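Local structure of UPF0255 protein frsA (Vibrio vulnificus, 4I4C) at residues A25-M30 with P138-D143; A156-A161 with I168-I173; W210-D215 with I269-G274; A297-I302 with Q375-F380. The protein probably hydrolyses carboxylic esters and has an alpha/beta-hydrolase fold. All coordinates share one frame; numbering follows the deposited sequence.

In the fold
The four contacts share one chain but differ in depth. Contact 3 is buried, its centre about 8 Å from that of the chain, and joins a flanking helix to a central strand beside the hexanoic acid site. Contact 2 is a surface contact, in which helix 144-163 meets outermost strand 167-175 of the same mixed sheet that contact 3 reaches; Trp210 of contact 3 packs against Tyr157 and Ile168 of contact 2. Contact 4 is partly buried and adjoins contact 3 through Arg272 and Pro298. Contact 1, also partly buried, touches none of the others. Across its segments every contact is van der Waals packing; polar bonds lie around all four, and contact 3 adds ligand binding.

Contact 1: residues A25-M30 with P138-D143; sequences ALTQYM and PHLKSD
Leu26 makes most of this contact, driving its CD1 methyl against the backbone and side chain of Asp143: CD1 lies 3.5 Å from Asp143 CA and 3.6 Å from Asp143 CB, the two side chains crossing at about a right angle. Nearer the backbone, Leu26 CB rests 3.7 Å from the Ser142 hydroxyl OG. With chi1 at 60°, Ser142 OG sits between its own N and carbonyl carbon and is turned toward the leucine. A looser touch comes from Thr27, whose OG1 is 4.1 Å from Leu140 CD1. Behind these groups, residues Leu140 to Asp143 form a type I beta turn, closed by the bond from Asp143 N to Leu140 O at 3.1 Å. Asp143 then starts helix 144-163 as its N-cap, OD1 accepting from Ala146 N, while OD2 is hydrogen-bonded to Thr23 OG1, a few residues ahead of Leu26. Farther out, Lys141 N is bonded to Ser322 OG of helix 314-323, the helix that Thr27 touches at Asp318. Asp143 thus works in two ways: its CA and CB give Leu26 CD1 an aliphatic surface, while its carboxylate is engaged by Ala146 N and Thr23 OG1.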
loop_
_atom_site.group_PDB
_atom_site.type_symbol
_atom_site.label_atom_id
_atom_site.label_comp_id
_atom_site.label_asym_id
_atom_site.label_seq_id
_atom_site.Cartn_x
_atom_site.Cartn_y
_atom_site.Cartn_z
ATOM N N ALA A 25 -18.719 -5.995 -8.845
ATOM C CA ALA A 25 -20.164 -5.811 -8.775
ATOM C C ALA A 25 -20.577 -5.353 -7.386
ATOM O O ALA A 25 -21.734 -5.028 -7.147
ATOM C CB ALA A 25 -20.891 -7.136 -9.140
ATOM N N LEU A 26 -19.619 -5.320 -6.468
ATOM C CA LEU A 26 -19.926 -5.036 -5.069
ATOM C C LEU A 26 -20.420 -3.621 -4.787
ATOM O O LEU A 26 -21.424 -3.420 -4.104
ATOM C CB LEU A 26 -18.715 -5.354 -4.207
ATOM C CG LEU A 26 -18.447 -6.861 -4.124
ATOM C CD1 LEU A 26 -17.136 -7.117 -3.425
ATOM C CD2 LEU A 26 -19.592 -7.579 -3.406
ATOM N N THR A 27 -19.704 -2.638 -5.310
ATOM C CA THR A 27 -19.976 -1.255 -4.977
ATOM C C THR A 27 -21.247 -0.806 -5.666
ATOM O O THR A 27 -21.427 -1.033 -6.866
ATOM C CB THR A 27 -18.804 -0.365 -5.394
ATOM O OG1 THR A 27 -17.594 -0.892 -4.832
ATOM C CG2 THR A 27 -19.001 1.074 -4.920
ATOM N N GLN A 28 -22.125 -0.174 -4.894
ATOM C CA GLN A 28 -23.395 0.322 -5.411
ATOM C C GLN A 28 -23.231 1.764 -5.866
ATOM O O GLN A 28 -22.713 2.607 -5.127
ATOM C CB GLN A 28 -24.474 0.241 -4.333
ATOM C CG GLN A 28 -24.784 -1.173 -3.878
ATOM C CD GLN A 28 -25.525 -1.966 -4.943
ATOM O OE1 GLN A 28 -26.726 -1.781 -5.148
ATOM N NE2 GLN A 28 -24.805 -2.842 -5.636
ATOM N N TYR A 29 -23.658 2.043 -7.091
ATOM C CA TYR A 29 -23.588 3.395 -7.631
ATOM C C TYR A 29 -24.986 3.902 -7.964
ATOM O O TYR A 29 -25.849 3.131 -8.385
ATOM C CB TYR A 29 -22.728 3.424 -8.895
ATOM C CG TYR A 29 -21.244 3.273 -8.645
ATOM C CD1 TYR A 29 -20.648 2.013 -8.561
ATOM C CD2 TYR A 29 -20.438 4.398 -8.493
ATOM C CE1 TYR A 29 -19.272 1.886 -8.334
ATOM C CE2 TYR A 29 -19.094 4.288 -8.264
ATOM C CZ TYR A 29 -18.506 3.037 -8.190
ATOM O OH TYR A 29 -17.151 2.968 -7.954
ATOM N N MET A 30 -25.201 5.199 -7.792
ATOM C CA MET A 30 -26.447 5.820 -8.224
ATOM C C MET A 30 -26.550 5.657 -9.737
ATOM O O MET A 30 -25.526 5.620 -10.415
ATOM C CB MET A 30 -26.452 7.301 -7.854
ATOM C CG MET A 30 -26.429 7.585 -6.349
ATOM S SD MET A 30 -27.824 6.869 -5.448
ATOM C CE MET A 30 -29.184 7.354 -6.491
ATOM N N PRO A 138 -8.278 -5.398 -4.824
ATOM C CA PRO A 138 -7.857 -4.217 -4.049
ATOM C C PRO A 138 -8.515 -4.052 -2.668
ATOM O O PRO A 138 -8.627 -2.921 -2.170
ATOM C CB PRO A 138 -8.311 -3.071 -4.942
ATOM C CG PRO A 138 -9.635 -3.577 -5.466
ATOM C CD PRO A 138 -9.388 -5.066 -5.734
ATOM N N HIS A 139 -8.963 -5.144 -2.061
ATOM C CA HIS A 139 -9.386 -5.115 -0.658
ATOM C C HIS A 139 -10.608 -4.237 -0.409
ATOM O O HIS A 139 -10.601 -3.365 0.464
ATOM C CB HIS A 139 -8.211 -4.696 0.232
ATOM C CG HIS A 139 -6.959 -5.453 -0.067
ATOM N ND1 HIS A 139 -6.843 -6.808 0.160
ATOM C CD2 HIS A 139 -5.775 -5.052 -0.590
ATOM C CE1 HIS A 139 -5.641 -7.210 -0.207
ATOM N NE2 HIS A 139 -4.971 -6.164 -0.662
ATOM N N LEU A 140 -11.641 -4.455 -1.214
ATOM C CA LEU A 140 -12.941 -3.840 -1.003
ATOM C C LEU A 140 -13.558 -4.441 0.254
ATOM O O LEU A 140 -13.456 -5.650 0.477
ATOM C CB LEU A 140 -13.840 -4.090 -2.210
ATOM C CG LEU A 140 -13.376 -3.437 -3.520
ATOM C CD1 LEU A 140 -14.477 -3.510 -4.558
ATOM C CD2 LEU A 140 -12.941 -1.992 -3.303
ATOM N N LYS A 141 -14.200 -3.614 1.072
ATOM C CA LYS A 141 -14.558 -4.040 2.431
ATOM C C LYS A 141 -15.675 -5.075 2.449
ATOM O O LYS A 141 -15.749 -5.911 3.355
ATOM C CB LYS A 141 -14.897 -2.845 3.338
ATOM C CG LYS A 141 -16.268 -2.228 3.103
ATOM C CD LYS A 141 -16.448 -0.937 3.905
ATOM C CE LYS A 141 -16.097 -1.139 5.373
ATOM N NZ LYS A 141 -15.988 0.168 6.102
ATOM N N SER A 142 -16.532 -5.035 1.437
ATOM C CA SER A 142 -17.652 -5.961 1.402
ATOM C C SER A 142 -17.311 -7.223 0.617
ATOM O O SER A 142 -18.185 -8.039 0.339
ATOM C CB SER A 142 -18.875 -5.275 0.801
ATOM O OG SER A 142 -18.595 -4.833 -0.515
ATOM N N ASP A 143 -16.034 -7.385 0.272
ATOM C CA ASP A 143 -15.602 -8.502 -0.564
ATOM C C ASP A 143 -15.301 -9.728 0.295
ATOM O O ASP A 143 -14.275 -9.782 0.965
ATOM C CB ASP A 143 -14.368 -8.085 -1.373
ATOM C CG ASP A 143 -14.000 -9.073 -2.481
ATOM O OD1 ASP A 143 -14.290 -10.287 -2.364
ATOM O OD2 ASP A 143 -13.370 -8.622 -3.467
#

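Contact 2: residues A156-A161 with I168-I173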
loop_
_atom_site.group_PDB
_atom_site.type_symbol
_atom_site.label_atom_id
_atom_site.label_comp_id
_atom_site.label_asym_id
_atom_site.label_seq_id
_atom_site.Cartn_x
_atom_site.Cartn_y
_atom_site.Cartn_z
ATOM N N ALA A 156 -0.148 -16.099 7.175
ATOM C CA ALA A 156 1.078 -16.514 6.527
ATOM C C ALA A 156 2.269 -15.622 6.902
ATOM O O ALA A 156 3.396 -16.107 7.036
ATOM C CB ALA A 156 0.893 -16.605 5.003
ATOM N N TYR A 157 2.025 -14.323 7.062
ATOM C CA TYR A 157 3.090 -13.394 7.436
ATOM C C TYR A 157 3.674 -13.720 8.808
ATOM O O TYR A 157 4.891 -13.693 8.997
ATOM C CB TYR A 157 2.565 -11.954 7.445
ATOM C CG TYR A 157 3.637 -10.894 7.248
ATOM C CD1 TYR A 157 4.071 -10.546 5.970
ATOM C CD2 TYR A 157 4.199 -10.232 8.335
ATOM C CE1 TYR A 157 5.032 -9.577 5.780
ATOM C CE2 TYR A 157 5.176 -9.252 8.152
ATOM C CZ TYR A 157 5.583 -8.934 6.873
ATOM O OH TYR A 157 6.542 -7.974 6.668
ATOM N N LEU A 158 2.807 -13.991 9.773
ATOM C CA LEU A 158 3.279 -14.279 11.125
ATOM C C LEU A 158 4.023 -15.611 11.166
ATOM O O LEU A 158 5.053 -15.732 11.830
ATOM C CB LEU A 158 2.131 -14.221 12.136
ATOM C CG LEU A 158 1.348 -12.900 12.143
ATOM C CD1 LEU A 158 0.182 -12.948 13.121
ATOM C CD2 LEU A 158 2.253 -11.713 12.460
ATOM N N GLU A 159 3.526 -16.599 10.417
ATOM C CA GLU A 159 4.204 -17.887 10.320
ATOM C C GLU A 159 5.582 -17.762 9.649
ATOM O O GLU A 159 6.544 -18.423 10.044
ATOM C CB GLU A 159 3.311 -18.925 9.607
ATOM C CG GLU A 159 3.734 -20.360 9.830
ATOM C CD GLU A 159 3.947 -20.689 11.304
ATOM O OE1 GLU A 159 2.973 -20.598 12.084
ATOM O OE2 GLU A 159 5.094 -21.026 11.681
ATOM N N ALA A 160 5.682 -16.902 8.644
ATOM C CA ALA A 160 6.980 -16.578 8.056
ATOM C C ALA A 160 7.871 -15.878 9.087
ATOM O O ALA A 160 9.047 -16.200 9.223
ATOM C CB ALA A 160 6.807 -15.676 6.846
ATOM N N ALA A 161 7.296 -14.912 9.794
ATOM C CA ALA A 161 8.042 -14.132 10.786
ATOM C C ALA A 161 8.627 -15.034 11.864
ATOM O O ALA A 161 9.781 -14.877 12.276
ATOM C CB ALA A 161 7.140 -13.082 11.410
ATOM N N ILE A 168 10.447 -10.289 14.217
ATOM C CA ILE A 168 9.253 -9.508 13.879
ATOM C C ILE A 168 8.235 -9.552 15.003
ATOM O O ILE A 168 7.728 -10.612 15.353
ATOM C CB ILE A 168 8.575 -9.970 12.570
ATOM C CG1 ILE A 168 9.570 -9.996 11.407
ATOM C CG2 ILE A 168 7.397 -9.052 12.231
ATOM C CD1 ILE A 168 10.349 -11.275 11.273
ATOM N N LYS A 169 7.941 -8.389 15.569
ATOM C CA LYS A 169 6.965 -8.300 16.649
ATOM C C LYS A 169 5.704 -7.576 16.194
ATOM O O LYS A 169 5.770 -6.525 15.557
ATOM C CB LYS A 169 7.560 -7.567 17.848
ATOM C CG LYS A 169 8.803 -8.209 18.432
ATOM C CD LYS A 169 9.428 -7.284 19.470
ATOM C CE LYS A 169 10.769 -7.797 19.971
ATOM N NZ LYS A 169 10.639 -8.899 20.970
ATOM N N GLN A 170 4.551 -8.138 16.522
ATOM C CA GLN A 170 3.297 -7.456 16.261
ATOM C C GLN A 170 2.925 -6.600 17.483
ATOM O O GLN A 170 2.717 -7.125 18.572
ATOM C CB GLN A 170 2.201 -8.467 15.927
ATOM C CG GLN A 170 0.911 -7.851 15.388
ATOM C CD GLN A 170 -0.191 -8.885 15.166
ATOM O OE1 GLN A 170 -0.733 -9.439 16.123
ATOM N NE2 GLN A 170 -0.522 -9.145 13.902
ATOM N N LEU A 171 2.865 -5.284 17.301
ATOM C CA LEU A 171 2.498 -4.378 18.384
ATOM C C LEU A 171 1.028 -3.951 18.306
ATOM O O LEU A 171 0.462 -3.789 17.218
ATOM C CB LEU A 171 3.384 -3.132 18.383
ATOM C CG LEU A 171 4.837 -3.346 17.962
ATOM C CD1 LEU A 171 5.543 -2.007 17.770
ATOM C CD2 LEU A 171 5.588 -4.230 18.959
ATOM N N GLU A 172 0.419 -3.786 19.473
ATOM C CA GLU A 172 -0.941 -3.272 19.581
ATOM C C GLU A 172 -0.919 -2.032 20.469
ATOM O O GLU A 172 -0.708 -2.111 21.679
ATOM C CB GLU A 172 -1.895 -4.329 20.141
ATOM C CG GLU A 172 -2.132 -5.505 19.211
ATOM C CD GLU A 172 -3.217 -6.457 19.703
ATOM O OE1 GLU A 172 -3.491 -6.493 20.924
ATOM O OE2 GLU A 172 -3.798 -7.174 18.860
ATOM N N ILE A 173 -1.146 -0.889 19.842
ATOM C CA ILE A 173 -0.986 0.400 20.476
ATOM C C ILE A 173 -2.348 1.051 20.643
ATOM O O ILE A 173 -2.986 1.424 19.656
ATOM C CB ILE A 173 -0.112 1.286 19.598
ATOM C CG1 ILE A 173 1.241 0.606 19.378
ATOM C CG2 ILE A 173 0.054 2.664 20.220
ATOM C CD1 ILE A 173 2.070 1.223 18.288
#
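Ile168 and Ala161 meet where helix 144-163 hands over, through a short connection, to edge strand 167-175. Taken from its root, the isoleucine begins with CB at 3.6 Å from Ala161 CB. With chi1 at -54°, CG2 lies anti to the backbone N and CG1 beside it, and both branches stay near the alanine methyl: CG1 is 3.9 Å from Ala161 CB, CG2 a little farther at 4.1 Å. A chi2 of 87° then folds the tip back over the alanine, so that CD1 is 3.7 Å from Ala161 CB and equally near its CA. This same CD1 also approaches the Trp210 ring from the flanking helix. One turn back along the helix, Leu158 provides the second touch. It crosses Gln170 at about a right angle, with its two methyls almost equally distant from the amide nitrogen NE2, CD1 at 3.9 Å and CD2 at 4.0 Å. Gln170 reaches there as an extended chain that also touches Thr181 and His183 of neighbouring strand 178-186. The helix is therefore seated on the edge strand by van der Waals contact, partly between aliphatic groups and partly between leucine methyls and an amide nitrogen, and the CA atoms of Ala161 and Ile168 come within 5.7 Å.

Contact 3: residues W210-D215 with I269-G274; sequences WRLFRD and IGFRFG. With 6NA (hexanoic acid), chain D.
Strand 266-271, the following turn and helix 273-284 make a strand-turn-helix like the nucleophile elbow of alpha/beta hydrolases, here with the sequence Gly-Phe-Arg-Phe-Gly. Arg272 stands at its apex, the position the nucleophile normally holds, with the positive phi (49°) characteristic of that corner. Helix 210-217 packs against the strand that leads into the elbow through Leu212. Its CG is anti to the backbone N (chi1 176°), which carries the branch toward the sheet, and one methyl does all the touching. Leu212 CD2 comes up at the edge of the Phe271 ring, near the ring plane, 4.0 Å from CE2, and lies 4.2 Å from Ile269 CD1. Val198 of the adjacent strand 193-199 touches all three side chains and completes this apolar patch. Leu212 and Arg272 also line the pocket that holds the polyether, a molecule probably from the crystallisation liquor. Arg272 NH1 is turned to a salt bridge with Asp366 OD2. Just past the apex lies the carboxyl group of the ligand modelled as hexanoic acid. Its atom O takes hydrogen bonds from two backbone amides, Leu202 N and Phe273 N, the latter following the apex, an arrangement consistent with the oxyanion hole of this fold. The Arg272 side chain passes close by, CB being 3.3 Å from that oxygen, and the bond from Phe273 N to ligand O spans 3.0 Å with an N-H...O angle of 152°.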
loop_
_atom_site.group_PDB
_atom_site.type_symbol
_atom_site.label_atom_id
_atom_site.label_comp_id
_atom_site.label_asym_id
_atom_site.label_seq_id
_atom_site.Cartn_x
_atom_site.Cartn_y
_atom_site.Cartn_z
ATOM N N TRP A 210 7.743 -6.764 2.944
ATOM C CA TRP A 210 8.799 -7.591 3.504
ATOM C C TRP A 210 10.162 -7.401 2.828
ATOM O O TRP A 210 11.180 -7.353 3.503
ATOM C CB TRP A 210 8.411 -9.078 3.479
ATOM C CG TRP A 210 9.585 -9.946 3.759
ATOM C CD1 TRP A 210 10.239 -10.752 2.878
ATOM C CD2 TRP A 210 10.278 -10.063 5.006
ATOM N NE1 TRP A 210 11.291 -11.382 3.504
ATOM C CE2 TRP A 210 11.339 -10.972 4.809
ATOM C CE3 TRP A 210 10.098 -9.496 6.270
ATOM C CZ2 TRP A 210 12.220 -11.322 5.828
ATOM C CZ3 TRP A 210 10.980 -9.845 7.286
ATOM C CH2 TRP A 210 12.025 -10.747 7.057
ATOM N N ARG A 211 10.185 -7.269 1.505
ATOM C CA ARG A 211 11.457 -7.108 0.796
ATOM C C ARG A 211 12.088 -5.727 1.003
ATOM O O ARG A 211 13.291 -5.542 0.788
ATOM C CB ARG A 211 11.294 -7.421 -0.697
ATOM C CG ARG A 211 10.803 -8.846 -0.953
ATOM C CD ARG A 211 11.530 -9.536 -2.110
ATOM N NE ARG A 211 11.256 -10.978 -2.114
ATOM C CZ ARG A 211 11.688 -11.839 -3.036
ATOM N NH1 ARG A 211 12.426 -11.412 -4.057
ATOM N NH2 ARG A 211 11.376 -13.130 -2.939
ATOM N N LEU A 212 11.279 -4.756 1.411
ATOM C CA LEU A 212 11.823 -3.435 1.741
ATOM C C LEU A 212 12.789 -3.599 2.906
ATOM O O LEU A 212 13.909 -3.083 2.873
ATOM C CB LEU A 212 10.713 -2.465 2.117
ATOM C CG LEU A 212 11.178 -1.094 2.577
ATOM C CD1 LEU A 212 12.071 -0.483 1.500
ATOM C CD2 LEU A 212 9.946 -0.238 2.843
ATOM N N PHE A 213 12.349 -4.333 3.926
ATOM C CA PHE A 213 13.194 -4.662 5.079
ATOM C C PHE A 213 14.301 -5.660 4.719
ATOM O O PHE A 213 15.468 -5.408 4.987
ATOM C CB PHE A 213 12.344 -5.221 6.231
ATOM C CG PHE A 213 13.153 -5.759 7.390
ATOM C CD1 PHE A 213 13.735 -4.895 8.310
ATOM C CD2 PHE A 213 13.320 -7.121 7.570
ATOM C CE1 PHE A 213 14.467 -5.386 9.378
ATOM C CE2 PHE A 213 14.056 -7.612 8.640
ATOM C CZ PHE A 213 14.625 -6.742 9.539
ATOM N N ARG A 214 13.943 -6.789 4.113
ATOM C CA ARG A 214 14.914 -7.874 3.897
ATOM C C ARG A 214 16.081 -7.484 2.991
ATOM O O ARG A 214 17.229 -7.805 3.276
ATOM C CB ARG A 214 14.234 -9.129 3.331
ATOM C CG ARG A 214 15.073 -10.399 3.441
ATOM C CD ARG A 214 14.512 -11.502 2.514
ATOM N NE ARG A 214 14.505 -11.053 1.121
ATOM C CZ ARG A 214 14.069 -11.765 0.086
ATOM N NH1 ARG A 214 13.585 -12.995 0.254
ATOM N NH2 ARG A 214 14.124 -11.236 -1.127
ATOM N N ASP A 215 15.779 -6.780 1.908
ATOM C CA ASP A 215 16.770 -6.536 0.873
ATOM C C ASP A 215 17.412 -5.152 0.949
ATOM O O ASP A 215 18.357 -4.873 0.208
ATOM C CB ASP A 215 16.140 -6.730 -0.506
ATOM C CG ASP A 215 15.771 -8.188 -0.784
ATOM O OD1 ASP A 215 16.300 -9.088 -0.101
ATOM O OD2 ASP A 215 14.955 -8.433 -1.693
ATOM N N ILE A 269 9.024 6.268 5.555
ATOM C CA ILE A 269 8.884 5.947 4.133
ATOM C C ILE A 269 7.392 5.822 3.810
ATOM O O ILE A 269 6.659 5.133 4.512
ATOM C CB ILE A 269 9.608 4.622 3.773
ATOM C CG1 ILE A 269 11.060 4.653 4.291
ATOM C CG2 ILE A 269 9.595 4.403 2.281
ATOM C CD1 ILE A 269 11.821 3.345 4.125
ATOM N N GLY A 270 6.940 6.502 2.764
ATOM C CA GLY A 270 5.532 6.537 2.415
ATOM C C GLY A 270 5.340 6.360 0.917
ATOM O O GLY A 270 5.847 7.154 0.128
ATOM N N PHE A 271 4.631 5.302 0.529
ATOM C CA PHE A 271 4.309 5.042 -0.873
ATOM C C PHE A 271 2.869 5.447 -1.143
ATOM O O PHE A 271 2.000 5.241 -0.294
ATOM C CB PHE A 271 4.440 3.547 -1.172
ATOM C CG PHE A 271 5.794 2.973 -0.854
ATOM C CD1 PHE A 271 6.809 2.991 -1.800
ATOM C CD2 PHE A 271 6.038 2.382 0.379
ATOM C CE1 PHE A 271 8.061 2.437 -1.511
ATOM C CE2 PHE A 271 7.281 1.826 0.674
ATOM C CZ PHE A 271 8.289 1.856 -0.279
ATOM N N ARG A 272 2.604 5.979 -2.331
ATOM C CA ARG A 272 1.254 6.420 -2.679
ATOM C C ARG A 272 0.675 7.290 -1.569
ATOM O O ARG A 272 1.378 8.117 -1.001
ATOM C CB ARG A 272 0.320 5.220 -2.949
ATOM C CG ARG A 272 0.831 4.218 -3.943
ATOM C CD ARG A 272 1.315 4.909 -5.171
ATOM N NE ARG A 272 0.416 4.729 -6.301
ATOM C CZ ARG A 272 0.472 5.454 -7.414
ATOM N NH1 ARG A 272 1.382 6.432 -7.548
ATOM N NH2 ARG A 272 -0.394 5.207 -8.388
ATOM N N PHE A 273 -0.596 7.076 -1.236
ATOM C CA PHE A 273 -1.274 7.896 -0.234
ATOM C C PHE A 273 -0.567 7.796 1.110
ATOM O O PHE A 273 -0.623 8.728 1.913
ATOM C CB PHE A 273 -2.743 7.491 -0.093
ATOM C CG PHE A 273 -3.599 8.515 0.613
ATOM C CD1 PHE A 273 -3.284 9.857 0.564
ATOM C CD2 PHE A 273 -4.713 8.128 1.334
ATOM C CE1 PHE A 273 -4.071 10.792 1.211
ATOM C CE2 PHE A 273 -5.493 9.057 1.991
ATOM C CZ PHE A 273 -5.171 10.390 1.926
ATOM N N GLY A 274 0.102 6.670 1.352
ATOM C CA GLY A 274 0.988 6.562 2.504
ATOM C C GLY A 274 1.959 7.743 2.574
ATOM O O GLY A 274 2.290 8.236 3.656
HETATM C CA 6NA D . -3.707 6.512 -3.872
HETATM C C 6NA D . -3.246 5.275 -3.186
HETATM O O 6NA D . -2.827 5.283 -2.061
HETATM C CB 6NA D . -5.147 6.554 -4.156
HETATM C CG 6NA D . -5.705 7.766 -4.706
HETATM C CD 6NA D . -5.308 8.170 -6.046
HETATM C C6 6NA D . -6.072 7.580 -7.120
HETATM O OXT 6NA D . -3.272 4.228 -3.755
#

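Contact 4: residues A297-I302 with Q375-F380; sequences APIHDI and QMVAFF
Ile299 and Val377 face each other because of their first torsions: at chi1 -65° Ile299 places CG1 anti to its carbonyl carbon, and Val377, with CG1 anti to N (chi1 168°), leaves CG2 anti to the carbonyl carbon. These branches meet at 3.8 Å, Ile299 CG1 to Val377 CG2, with the side chains crossing at about a right angle, and Ile299 CG2 is 3.9 Å from the same valine methyl. Met376 bends at chi3 (-77°), swinging its CE methyl to 3.6 Å from His300 CB; CE approaches the imidazole obliquely, 3.9 Å from His300 CG. ND1 of the ring is hydrogen-bonded to Ser342 OG. Asp373 of helix 371-379 also holds the loop's backbone, OD2 accepting from His300 N and OD1 from Asp301 N. Val377 also packs on Ile358 and Ala360 of strand 358-363. The junction between this helix and the loop after strand 291-295 thus combines methyl packing with a two-point polar bond from one carboxylate to successive amides.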
loop_
_atom_site.group_PDB
_atom_site.type_symbol
_atom_site.label_atom_id
_atom_site.label_comp_id
_atom_site.label_asym_id
_atom_site.label_seq_id
_atom_site.Cartn_x
_atom_site.Cartn_y
_atom_site.Cartn_z
ATOM N N ALA A 297 3.449 9.654 -4.294
ATOM C CA ALA A 297 2.411 10.212 -3.422
ATOM C C ALA A 297 1.500 11.223 -4.138
ATOM O O ALA A 297 1.983 12.096 -4.877
ATOM C CB ALA A 297 3.053 10.844 -2.166
ATOM N N PRO A 298 0.172 11.104 -3.931
ATOM C CA PRO A 298 -0.794 12.080 -4.462
ATOM C C PRO A 298 -0.855 13.307 -3.562
ATOM O O PRO A 298 -1.823 13.472 -2.807
ATOM C CB PRO A 298 -2.129 11.323 -4.399
ATOM C CG PRO A 298 -1.957 10.368 -3.258
ATOM C CD PRO A 298 -0.491 9.971 -3.259
ATOM N N ILE A 299 0.168 14.154 -3.640
ATOM C CA ILE A 299 0.307 15.305 -2.744
ATOM C C ILE A 299 -0.807 16.329 -2.897
ATOM O O ILE A 299 -1.338 16.840 -1.910
ATOM C CB ILE A 299 1.653 16.018 -2.957
ATOM C CG1 ILE A 299 2.824 15.119 -2.558
ATOM C CG2 ILE A 299 1.704 17.333 -2.183
ATOM C CD1 ILE A 299 2.665 14.442 -1.219
ATOM N N HIS A 300 -1.154 16.642 -4.138
ATOM C CA HIS A 300 -2.095 17.718 -4.389
ATOM C C HIS A 300 -2.873 17.581 -5.691
ATOM O O HIS A 300 -4.110 17.644 -5.688
ATOM C CB HIS A 300 -1.382 19.076 -4.395
ATOM C CG HIS A 300 -2.202 20.185 -4.994
ATOM N ND1 HIS A 300 -3.287 20.743 -4.350
ATOM C CD2 HIS A 300 -2.094 20.832 -6.180
ATOM C CE1 HIS A 300 -3.809 21.691 -5.112
ATOM N NE2 HIS A 300 -3.102 21.766 -6.226
ATOM N N ASP A 301 -2.149 17.418 -6.799
ATOM C CA ASP A 301 -2.732 17.634 -8.126
ATOM C C ASP A 301 -4.007 16.832 -8.398
ATOM O O ASP A 301 -5.041 17.409 -8.718
ATOM C CB ASP A 301 -1.708 17.400 -9.241
ATOM C CG ASP A 301 -2.197 17.907 -10.582
ATOM O OD1 ASP A 301 -2.100 19.127 -10.831
ATOM O OD2 ASP A 301 -2.692 17.089 -11.382
ATOM N N ILE A 302 -3.930 15.510 -8.264
ATOM C CA ILE A 302 -5.084 14.663 -8.549
ATOM C C ILE A 302 -6.255 14.952 -7.598
ATOM O O ILE A 302 -7.406 15.017 -8.031
ATOM C CB ILE A 302 -4.722 13.147 -8.567
ATOM C CG1 ILE A 302 -5.963 12.293 -8.804
ATOM C CG2 ILE A 302 -4.058 12.710 -7.276
ATOM C CD1 ILE A 302 -6.511 12.398 -10.208
ATOM N N GLN A 375 7.959 18.650 -6.263
ATOM C CA GLN A 375 8.655 19.929 -6.172
ATOM C C GLN A 375 8.147 20.807 -5.036
ATOM O O GLN A 375 8.939 21.440 -4.336
ATOM C CB GLN A 375 8.538 20.689 -7.488
ATOM C CG GLN A 375 9.705 20.464 -8.412
ATOM C CD GLN A 375 9.516 21.170 -9.729
ATOM O OE1 GLN A 375 8.424 21.156 -10.314
ATOM N NE2 GLN A 375 10.575 21.805 -10.206
ATOM N N MET A 376 6.829 20.849 -4.861
ATOM C CA MET A 376 6.219 21.580 -3.754
ATOM C C MET A 376 6.743 21.094 -2.415
ATOM O O MET A 376 7.227 21.874 -1.592
ATOM C CB MET A 376 4.710 21.395 -3.772
ATOM C CG MET A 376 3.959 22.504 -4.435
ATOM S SD MET A 376 2.276 22.582 -3.817
ATOM C CE MET A 376 1.545 21.214 -4.689
ATOM N N VAL A 377 6.623 19.790 -2.198
ATOM C CA VAL A 377 7.083 19.185 -0.959
ATOM C C VAL A 377 8.561 19.510 -0.723
ATOM O O VAL A 377 8.952 19.891 0.381
ATOM C CB VAL A 377 6.856 17.649 -0.967
ATOM C CG1 VAL A 377 7.585 16.988 0.186
ATOM C CG2 VAL A 377 5.363 17.336 -0.912
ATOM N N ALA A 378 9.373 19.399 -1.772
ATOM C CA ALA A 378 10.812 19.468 -1.600
ATOM C C ALA A 378 11.241 20.862 -1.196
ATOM O O ALA A 378 12.183 21.027 -0.420
ATOM C CB ALA A 378 11.532 19.039 -2.860
ATOM N N PHE A 379 10.541 21.860 -1.720
ATOM C CA PHE A 379 10.900 23.234 -1.424
ATOM C C PHE A 379 10.662 23.575 0.034
ATOM O O PHE A 379 11.416 24.351 0.615
ATOM C CB PHE A 379 10.158 24.234 -2.304
ATOM C CG PHE A 379 10.616 25.645 -2.094
ATOM C CD1 PHE A 379 11.816 26.083 -2.639
ATOM C CD2 PHE A 379 9.876 26.523 -1.317
ATOM C CE1 PHE A 379 12.254 27.372 -2.434
ATOM C CE2 PHE A 379 10.310 27.821 -1.108
ATOM C CZ PHE A 379 11.500 28.245 -1.668
ATOM N N PHE A 380 9.619 22.991 0.623
ATOM C CA PHE A 380 9.260 23.312 2.001
ATOM C C PHE A 380 9.938 22.407 3.014
ATOM O O PHE A 380 9.479 22.284 4.146
ATOM C CB PHE A 380 7.745 23.317 2.173
ATOM C CG PHE A 380 7.081 24.452 1.457
ATOM C CD1 PHE A 380 7.146 25.742 1.973
ATOM C CD2 PHE A 380 6.426 24.245 0.256
ATOM C CE1 PHE A 380 6.556 26.802 1.306
ATOM C CE2 PHE A 380 5.828 25.299 -0.415
ATOM C CZ PHE A 380 5.892 26.580 0.112
#